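Local structure of integrase (Bovine immunodeficiency virus, 3KKS) at residues A[15-19]-A[30-36]; A[56-61]-A[81-87]. The protein is the catalytic core of a retroviral integrase, and probably acts on viral and target DNA to insert viral genes into the host genome. All coordinates share one frame; numbering follows the deposited sequence.

Interaction 1: residues A[15-19]-A[30-36]; sequences TIIWV and AQVIPEE
Ile16 and Ile33 meet on one face of an antiparallel strand pair, the CG2 branch of Ile16 lying 3.8 Å from CG1 of Ile33. That contact depends on a torsion of Ile33: its CG1 sits between the backbone N and the carbonyl carbon (chi1 55°), which carries the chain end back toward the partner strand. The same CG2 of Ile16 also meets the methylene CG of Glu36 at 3.7 Å, while CD1 of Ile16 reaches the backbone of Glu35 and Glu36. The other face is lined by Ile17, Val19, Ala30 and Val32. Ile17 places CG2 3.9 Å from CB of Ala30, and its CG1 branch lies 4.1 Å from CG2 of Val32; CG2 of Val19 also touches CB of Ala30.

Between the faces, Trp18 and Gln31 exchange two backbone hydrogen bonds, Trp18 N to Gln31 O at 2.8 Å and Gln31 N to Trp18 O at 2.9 Å. Ile33 N gives a third to Ile16 O, from a position 35° off the plane of that carbonyl. Further out, a water bridges the strands, accepting from Ile16 N and donating to Ile33 O.

The face bearing Trp18 and Ile33 packs on Cys44 of helix 38-51, whereas Ile17, Ala30 and Val32 rest against Leu120 of helix 116-129. Strand 4-12 pairs with the opposite edge of strand 15-22, through Thr10 and Asp8.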
loop_
_atom_site.group_PDB
_atom_site.type_symbol
_atom_site.label_atom_id
_atom_site.label_comp_id
_atom_site.label_asym_id
_atom_site.label_seq_id
_atom_site.Cartn_x
_atom_site.Cartn_y
_atom_site.Cartn_z
ATOM N N THR A 15 3.027 16.002 5.751
ATOM C CA THR A 15 3.717 14.890 5.126
ATOM C C THR A 15 2.849 14.135 4.127
ATOM O O THR A 15 1.677 13.867 4.384
ATOM C CB THR A 15 4.230 13.912 6.177
ATOM O OG1 THR A 15 3.117 13.278 6.796
ATOM C CG2 THR A 15 5.037 14.640 7.244
ATOM N N ILE A 16 3.432 13.821 2.974
ATOM C CA ILE A 16 2.736 13.073 1.933
ATOM C C ILE A 16 3.077 11.603 2.159
ATOM O O ILE A 16 4.226 11.270 2.450
ATOM C CB ILE A 16 3.231 13.432 0.511
ATOM C CG1 ILE A 16 3.236 14.950 0.298
ATOM C CG2 ILE A 16 2.334 12.759 -0.526
ATOM C CD1 ILE A 16 3.789 15.363 -1.065
ATOM N N ILE A 17 2.102 10.717 2.014
ATOM C CA ILE A 17 2.376 9.301 2.228
ATOM C C ILE A 17 1.808 8.407 1.130
ATOM O O ILE A 17 0.597 8.376 0.909
ATOM C CB ILE A 17 1.811 8.831 3.591
ATOM C CG1 ILE A 17 2.551 9.537 4.728
ATOM C CG2 ILE A 17 1.958 7.315 3.732
ATOM C CD1 ILE A 17 1.904 9.349 6.092
ATOM N N TRP A 18 2.700 7.705 0.436
ATOM C CA TRP A 18 2.309 6.771 -0.610
ATOM C C TRP A 18 1.816 5.528 0.126
ATOM O O TRP A 18 2.481 5.050 1.043
ATOM C CB TRP A 18 3.516 6.404 -1.462
ATOM C CG TRP A 18 3.204 5.467 -2.581
ATOM C CD1 TRP A 18 2.623 5.783 -3.781
ATOM C CD2 TRP A 18 3.491 4.065 -2.634
ATOM N NE1 TRP A 18 2.543 4.668 -4.575
ATOM C CE2 TRP A 18 3.071 3.595 -3.897
ATOM C CE3 TRP A 18 4.074 3.158 -1.732
ATOM C CZ2 TRP A 18 3.212 2.260 -4.293
ATOM C CZ3 TRP A 18 4.217 1.819 -2.127
ATOM C CH2 TRP A 18 3.790 1.389 -3.397
ATOM N N VAL A 19 0.664 5.002 -0.278
ATOM C CA VAL A 19 0.081 3.835 0.374
ATOM C C VAL A 19 -0.363 2.742 -0.592
ATOM O O VAL A 19 -1.090 2.996 -1.548
ATOM C CB VAL A 19 -1.155 4.249 1.215
ATOM C CG1 VAL A 19 -1.800 3.015 1.855
ATOM C CG2 VAL A 19 -0.752 5.263 2.283
ATOM N N ALA A 30 3.253 1.346 3.212
ATOM C CA ALA A 30 3.211 2.792 3.035
ATOM C C ALA A 30 4.607 3.353 3.161
ATOM O O ALA A 30 5.488 2.710 3.729
ATOM C CB ALA A 30 2.283 3.433 4.080
ATOM N N GLN A 31 4.801 4.560 2.647
ATOM C CA GLN A 31 6.117 5.183 2.678
ATOM C C GLN A 31 5.945 6.691 2.589
ATOM O O GLN A 31 5.142 7.168 1.794
ATOM C CB GLN A 31 6.925 4.709 1.467
ATOM C CG GLN A 31 8.372 4.388 1.735
ATOM C CD GLN A 31 8.576 2.955 2.192
ATOM O OE1 GLN A 31 8.077 2.542 3.237
ATOM N NE2 GLN A 31 9.317 2.188 1.405
ATOM N N VAL A 32 6.678 7.441 3.404
ATOM C CA VAL A 32 6.604 8.899 3.335
ATOM C C VAL A 32 7.405 9.330 2.104
ATOM O O VAL A 32 8.472 8.779 1.845
ATOM C CB VAL A 32 7.260 9.575 4.556
ATOM C CG1 VAL A 32 7.287 11.089 4.348
ATOM C CG2 VAL A 32 6.510 9.229 5.820
ATOM N N ILE A 33 6.907 10.300 1.346
ATOM C CA ILE A 33 7.648 10.770 0.173
ATOM C C ILE A 33 7.819 12.302 0.183
ATOM O O ILE A 33 6.958 13.030 0.682
ATOM C CB ILE A 33 6.970 10.321 -1.140
ATOM C CG1 ILE A 33 5.520 10.782 -1.172
ATOM C CG2 ILE A 33 7.040 8.794 -1.268
ATOM C CD1 ILE A 33 4.817 10.417 -2.436
ATOM N N PRO A 34 8.945 12.800 -0.364
ATOM C CA PRO A 34 9.290 14.225 -0.442
ATOM C C PRO A 34 8.275 15.087 -1.175
ATOM O O PRO A 34 7.997 16.218 -0.772
ATOM C CB PRO A 34 10.639 14.213 -1.158
ATOM C CG PRO A 34 11.222 12.908 -0.776
ATOM C CD PRO A 34 10.035 11.987 -0.929
ATOM N N GLU A 35 7.729 14.551 -2.259
ATOM C CA GLU A 35 6.751 15.267 -3.062
ATOM C C GLU A 35 6.040 14.284 -3.984
ATOM O O GLU A 35 6.580 13.217 -4.293
ATOM C CB GLU A 35 7.456 16.350 -3.881
ATOM C CG GLU A 35 8.705 15.863 -4.606
ATOM C CD GLU A 35 9.370 16.950 -5.441
ATOM O OE1 GLU A 35 10.449 16.683 -6.013
ATOM O OE2 GLU A 35 8.818 18.069 -5.531
ATOM N N GLU A 36 4.830 14.635 -4.408
ATOM C CA GLU A 36 4.042 13.775 -5.290
ATOM C C GLU A 36 4.506 13.826 -6.738
ATOM O O GLU A 36 3.948 14.563 -7.551
ATOM C CB GLU A 36 2.566 14.160 -5.237
ATOM C CG GLU A 36 1.793 13.541 -4.091
ATOM C CD GLU A 36 0.332 13.929 -4.117
ATOM O OE1 GLU A 36 0.018 15.087 -3.753
ATOM O OE2 GLU A 36 -0.497 13.079 -4.509
HETATM O O HOH W 1 6.249 14.476 2.725
#

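Interaction 2: residues A[56-61]-A[81-87]; sequences HLHSDN and KTTGIPY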
loop_
_atom_site.group_PDB
_atom_site.type_symbol
_atom_site.label_atom_id
_atom_site.label_comp_id
_atom_site.label_asym_id
_atom_site.label_seq_id
_atom_site.Cartn_x
_atom_site.Cartn_y
_atom_site.Cartn_z
ATOM N N HIS A 56 -0.204 -7.218 -10.105
ATOM C CA HIS A 56 -1.104 -6.259 -10.710
ATOM C C HIS A 56 -1.150 -5.012 -9.843
ATOM O O HIS A 56 -1.306 -5.099 -8.623
ATOM C CB HIS A 56 -2.497 -6.896 -10.839
ATOM C CG HIS A 56 -3.481 -6.069 -11.606
ATOM N ND1 HIS A 56 -4.605 -6.612 -12.190
ATOM C CD2 HIS A 56 -3.525 -4.739 -11.868
ATOM C CE1 HIS A 56 -5.298 -5.653 -12.780
ATOM N NE2 HIS A 56 -4.663 -4.508 -12.599
ATOM N N LEU A 57 -1.012 -3.854 -10.483
ATOM C CA LEU A 57 -1.015 -2.578 -9.784
ATOM C C LEU A 57 -2.170 -1.709 -10.280
ATOM O O LEU A 57 -2.361 -1.550 -11.485
ATOM C CB LEU A 57 0.322 -1.876 -10.025
ATOM C CG LEU A 57 0.848 -0.866 -9.005
ATOM C CD1 LEU A 57 0.784 -1.434 -7.595
ATOM C CD2 LEU A 57 2.290 -0.524 -9.359
ATOM N N HIS A 58 -2.941 -1.154 -9.348
ATOM C CA HIS A 58 -4.080 -0.307 -9.692
ATOM C C HIS A 58 -4.002 1.034 -8.960
ATOM O O HIS A 58 -3.414 1.124 -7.883
ATOM C CB HIS A 58 -5.382 -1.017 -9.313
ATOM C CG HIS A 58 -6.620 -0.316 -9.785
ATOM N ND1 HIS A 58 -6.951 -0.211 -11.120
ATOM C CD2 HIS A 58 -7.603 0.310 -9.103
ATOM C CE1 HIS A 58 -8.089 0.454 -11.237
ATOM N NE2 HIS A 58 -8.505 0.781 -10.028
ATOM N N SER A 59 -4.592 2.071 -9.548
ATOM C CA SER A 59 -4.604 3.404 -8.945
ATOM C C SER A 59 -5.557 4.330 -9.702
ATOM O O SER A 59 -6.241 3.898 -10.630
ATOM C CB SER A 59 -3.210 4.007 -8.979
ATOM O OG SER A 59 -2.763 4.126 -10.312
ATOM N N ASP A 60 -5.604 5.598 -9.304
ATOM C CA ASP A 60 -6.458 6.555 -9.993
ATOM C C ASP A 60 -5.674 7.166 -11.145
ATOM O O ASP A 60 -4.507 6.845 -11.349
ATOM C CB ASP A 60 -6.961 7.660 -9.051
ATOM C CG ASP A 60 -5.837 8.435 -8.386
ATOM O OD1 ASP A 60 -4.894 8.855 -9.083
ATOM O OD2 ASP A 60 -5.907 8.638 -7.154
ATOM N N ASN A 61 -6.324 8.056 -11.882
ATOM C CA ASN A 61 -5.727 8.709 -13.037
ATOM C C ASN A 61 -4.741 9.815 -12.686
ATOM O O ASN A 61 -4.374 10.626 -13.539
ATOM C CB ASN A 61 -6.837 9.270 -13.923
ATOM C CG ASN A 61 -6.672 8.874 -15.366
ATOM O OD1 ASN A 61 -6.327 7.729 -15.667
ATOM N ND2 ASN A 61 -6.932 9.811 -16.275
ATOM N N LYS A 81 -0.838 -3.169 -15.098
ATOM C CA LYS A 81 -1.243 -1.896 -14.528
ATOM C C LYS A 81 -2.569 -1.430 -15.097
ATOM O O LYS A 81 -2.803 -1.513 -16.302
ATOM C CB LYS A 81 -0.166 -0.837 -14.779
ATOM C CG LYS A 81 -0.561 0.566 -14.347
ATOM C CD LYS A 81 0.572 1.558 -14.586
ATOM C CE LYS A 81 0.070 2.993 -14.539
ATOM N NZ LYS A 81 -0.654 3.299 -13.289
ATOM N N THR A 82 -3.436 -0.951 -14.213
ATOM C CA THR A 82 -4.751 -0.457 -14.600
ATOM C C THR A 82 -5.015 0.856 -13.882
ATOM O O THR A 82 -4.273 1.231 -12.972
ATOM C CB THR A 82 -5.864 -1.479 -14.261
ATOM O OG1 THR A 82 -5.812 -1.818 -12.869
ATOM C CG2 THR A 82 -5.685 -2.745 -15.099
ATOM N N THR A 83 -6.072 1.548 -14.293
ATOM C CA THR A 83 -6.412 2.841 -13.710
ATOM C C THR A 83 -7.923 3.066 -13.607
ATOM O O THR A 83 -8.716 2.331 -14.193
ATOM C CB THR A 83 -5.770 3.978 -14.545
ATOM O OG1 THR A 83 -4.348 3.805 -14.562
ATOM C CG2 THR A 83 -6.092 5.343 -13.957
ATOM N N GLY A 84 -8.311 4.082 -12.843
ATOM C CA GLY A 84 -9.718 4.391 -12.685
ATOM C C GLY A 84 -10.407 3.618 -11.579
ATOM O O GLY A 84 -11.046 2.597 -11.827
ATOM N N ILE A 85 -10.274 4.107 -10.352
ATOM C CA ILE A 85 -10.902 3.468 -9.204
ATOM C C ILE A 85 -12.423 3.493 -9.398
ATOM O O ILE A 85 -12.979 4.478 -9.888
ATOM C CB ILE A 85 -10.516 4.205 -7.900
ATOM C CG1 ILE A 85 -9.003 4.088 -7.683
ATOM C CG2 ILE A 85 -11.277 3.626 -6.713
ATOM C CD1 ILE A 85 -8.490 4.800 -6.447
ATOM N N PRO A 86 -13.117 2.409 -9.012
ATOM C CA PRO A 86 -12.567 1.187 -8.412
ATOM C C PRO A 86 -12.151 0.120 -9.419
ATOM O O PRO A 86 -12.191 0.324 -10.635
ATOM C CB PRO A 86 -13.715 0.675 -7.527
ATOM C CG PRO A 86 -14.760 1.790 -7.543
ATOM C CD PRO A 86 -14.582 2.414 -8.889
ATOM N N TYR A 87 -11.742 -1.021 -8.882
ATOM C CA TYR A 87 -11.360 -2.166 -9.690
ATOM C C TYR A 87 -12.593 -3.056 -9.590
ATOM O O TYR A 87 -13.248 -3.350 -10.590
ATOM C CB TYR A 87 -10.144 -2.878 -9.090
ATOM C CG TYR A 87 -9.597 -3.965 -9.984
ATOM C CD1 TYR A 87 -8.989 -3.651 -11.199
ATOM C CD2 TYR A 87 -9.712 -5.310 -9.632
ATOM C CE1 TYR A 87 -8.514 -4.651 -12.048
ATOM C CE2 TYR A 87 -9.241 -6.318 -10.473
ATOM C CZ TYR A 87 -8.640 -5.983 -11.676
ATOM O OH TYR A 87 -8.170 -6.979 -12.509
#
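Thr82 OG1 is gripped by two imidazoles, hydrogen-bonding to His58 ND1 at 2.6 Å and to His56 NE2 at 2.9 Å. The hydroxyl lies close to the plane of each ring, at its edge, and both bonds are fairly straight. Its position follows from chi1 of 55°, which sets OG1 between the backbone N and carbonyl carbon of Thr82, facing the histidines. Both histidines hold CG anti to their own N, and their rings, two residues apart on strand 56-59, converge on the threonine hydroxyl.

Tyr87 completes an aromatic cluster. Its edge is directed at the face of His58 (centroids 5.4 Å apart, planes at 63°), with CB forming a CH-pi contact 4.2 Å from the His58 centroid. The phenol end passes obliquely by His56, OH lying 3.2 Å from CE1. The loop, with its cis peptide before Pro86, thus wraps around His58, whose buried NE2 has no polar partner in the model.

Backbone pairing positions these groups: Thr82 N donates to Leu57 O at 3.0 Å, and Gly84 N makes a weak bond to Ser59 O. On the other face, Lys81 runs to Phe65 O.

Parallel strands linked through helices 63-66 and 68-76 form a beta-alpha-beta crossover of the RNase H-like fold. Just beyond, Asp60, whose OD1 accepts from Gly62 N, brings OD2 close to Asp8, consistent with the acidic active sites of retroviral integrases.

Interactions 1 and 2 occupy the two flanks of a single mixed sheet whose strands run in the order 28-33, 15-22, 4-12, 56-59, 80-83. Interaction 1 joins the outermost strand 28-33 to strand 15-22 in a hairpin; interaction 2 joins strand 56-59 to the opposite outermost strand, 80-83. Strand 4-12 runs between them, antiparallel to 15-22 and parallel to 56-59, so it connects both pairs. Their centres are 18 Å apart, and their nearest atoms, about 6 Å apart, do not touch. Along the chain they come in series, the hairpin closing before the parallel pair opens. Together they illustrate how an RNase H-like integrase core combines an antiparallel half and a parallel half around one central strand.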